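Local coordinates for ABM domain-containing protein (Deinococcus radiodurans, PDB 3E8O) that is a putative antibiotic biosynthesis monooxygenase with a ferredoxin-like fold, probably acting as an oxidoreductase, at the interface of chains A and B. Sequence-based numbering; all coordinates share one arbitrary frame. Chains: chain A/B, uncharacterized protein with ferredoxin-like fold.

The interface of chains A and B. Residues chain A 115, 117; chain B 77, 80, 84, 106-109.
A:Ile117 and A:Ile115, in the terminal strand 115-118 of chain A, dock on strand 105-110 and helix 77-84 of chain B, a worked example of exchanged strands closing a two-chain assembly, possibly the biological dimer. The visiting strand runs antiparallel to its host, and the two-fold axis repeats the contact with the chains reversed. Such swapping suits the dimers common among ABM-family proteins, although the structure alone does not show the oligomeric state in solution.

A:Ile115 pairs with B:Ala108 through both backbone groups. Its N donates to B:Ala108 O at 2.8 Å, and its O receives B:Ala108 N at 2.9 Å, a nearly straight bond of 170° at the hydrogen; each donor lies in the plane of the carbonyl it meets. Further along, A:Ile117 N reaches B:Ile106 O at 2.9 Å, tilted 27° from the plane of the B:Ile106 carbonyl. These bonds set the local register and would help position A:Ile117 against the helix.

The side chain of A:Ile117 can be followed outward. CB rests 3.8 Å from CG2 of B:Ile106, at the strand side of the pocket, and also lies against the B:Ile106 carbonyl oxygen. At CB the chain divides: CG2, placed anti to the backbone N, turns to the B:Leu84 isopropyl group, meeting CD1 at 3.8 Å and CD2 slightly farther away, with the two side chains crossing obliquely. The other branch begins at CG1, which passes 4.1 Å from B:Ala108 CB, and ends in CD1, which also skirts B:Leu84 CD1. The pocket is thus lined by helix and strand together.

B:Met80, a selenomethionine, extends from helix 77-84 with its chain bent at the last torsion (chi3 83°), which swings its methyl toward the visitor. The two side chains meet tip to tip, A:Ile117 CD1 lying 3.8 Å from B:Met80 CE.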
loop_
_atom_site.group_PDB
_atom_site.type_symbol
_atom_site.label_atom_id
_atom_site.label_comp_id
_atom_site.label_asym_id
_atom_site.label_seq_id
_atom_site.Cartn_x
_atom_site.Cartn_y
_atom_site.Cartn_z
ATOM N N ILE A 115 -3.237 -13.121 -8.951
ATOM C CA ILE A 115 -3.120 -14.401 -8.255
ATOM C C ILE A 115 -3.926 -14.250 -6.943
ATOM O O ILE A 115 -3.524 -13.532 -6.036
ATOM C CB ILE A 115 -1.635 -14.738 -7.925
ATOM C CG1 ILE A 115 -0.746 -14.689 -9.185
ATOM C CG2 ILE A 115 -1.534 -16.119 -7.222
ATOM C CD1 ILE A 115 0.744 -14.564 -8.915
ATOM N N ILE A 117 -4.777 -15.154 -3.528
ATOM C CA ILE A 117 -4.105 -15.886 -2.450
ATOM C C ILE A 117 -5.067 -16.209 -1.335
ATOM O O ILE A 117 -5.131 -17.339 -0.830
ATOM C CB ILE A 117 -2.908 -15.069 -1.892
ATOM C CG1 ILE A 117 -1.834 -14.889 -2.975
ATOM C CG2 ILE A 117 -2.290 -15.732 -0.643
ATOM C CD1 ILE A 117 -1.183 -16.227 -3.443
ATOM N N LEU B 77 8.364 -15.983 -6.511
ATOM C CA LEU B 77 7.093 -16.589 -6.128
ATOM C C LEU B 77 7.327 -17.641 -5.063
ATOM O O LEU B 77 6.586 -17.737 -4.074
ATOM C CB LEU B 77 6.383 -17.192 -7.339
ATOM C CG LEU B 77 4.973 -17.714 -7.061
ATOM C CD1 LEU B 77 4.014 -16.591 -6.637
ATOM C CD2 LEU B 77 4.391 -18.528 -8.221
HETATM N N MSE B 80 7.622 -16.253 -1.601
HETATM C CA MSE B 80 6.311 -15.842 -1.064
HETATM C C MSE B 80 5.541 -17.102 -0.621
HETATM O O MSE B 80 4.925 -17.115 0.425
HETATM C CB MSE B 80 5.514 -15.077 -2.092
HETATM C CG MSE B 80 4.225 -14.495 -1.581
HETATM SE SE MSE B 80 3.247 -13.594 -2.903
HETATM C CE MSE B 80 2.448 -15.146 -3.591
ATOM N N LEU B 84 3.999 -17.996 3.039
ATOM C CA LEU B 84 2.587 -18.308 3.248
ATOM C C LEU B 84 2.347 -19.629 3.981
ATOM O O LEU B 84 1.317 -19.830 4.586
ATOM C CB LEU B 84 1.832 -18.310 1.920
ATOM C CG LEU B 84 1.627 -16.923 1.282
ATOM C CD1 LEU B 84 1.279 -17.004 -0.175
ATOM C CD2 LEU B 84 0.568 -16.165 2.066
ATOM N N ILE B 106 -6.157 -11.097 -0.150
ATOM C CA ILE B 106 -4.782 -10.977 -0.588
ATOM C C ILE B 106 -4.677 -11.395 -2.035
ATOM O O ILE B 106 -5.151 -12.473 -2.403
ATOM C CB ILE B 106 -3.829 -11.817 0.256
ATOM C CG1 ILE B 106 -3.995 -11.495 1.744
ATOM C CG2 ILE B 106 -2.408 -11.646 -0.257
ATOM C CD1 ILE B 106 -3.068 -12.306 2.596
ATOM N N THR B 107 -4.110 -10.492 -2.829
ATOM C CA THR B 107 -3.910 -10.702 -4.265
ATOM C C THR B 107 -2.457 -10.411 -4.585
ATOM O O THR B 107 -1.902 -9.385 -4.178
ATOM C CB THR B 107 -4.844 -9.798 -5.106
ATOM O OG1 THR B 107 -6.168 -9.876 -4.587
ATOM C CG2 THR B 107 -4.865 -10.210 -6.553
ATOM N N ALA B 108 -1.840 -11.307 -5.339
ATOM C CA ALA B 108 -0.458 -11.140 -5.748
ATOM C C ALA B 108 -0.375 -11.027 -7.239
ATOM O O ALA B 108 -1.273 -11.443 -7.973
ATOM C CB ALA B 108 0.456 -12.307 -5.230
ATOM N N TYR B 109 0.709 -10.398 -7.651
ATOM C CA TYR B 109 0.971 -10.143 -9.078
ATOM C C TYR B 109 2.454 -10.231 -9.363
ATOM O O TYR B 109 3.273 -9.673 -8.624
ATOM C CB TYR B 109 0.551 -8.709 -9.454
ATOM C CG TYR B 109 -0.836 -8.295 -9.036
ATOM C CD1 TYR B 109 -1.077 -7.763 -7.767
ATOM C CD2 TYR B 109 -1.891 -8.421 -9.877
ATOM C CE1 TYR B 109 -2.327 -7.391 -7.388
ATOM C CE2 TYR B 109 -3.134 -7.996 -9.512
ATOM C CZ TYR B 109 -3.353 -7.532 -8.253
ATOM O OH TYR B 109 -4.645 -7.130 -7.902
#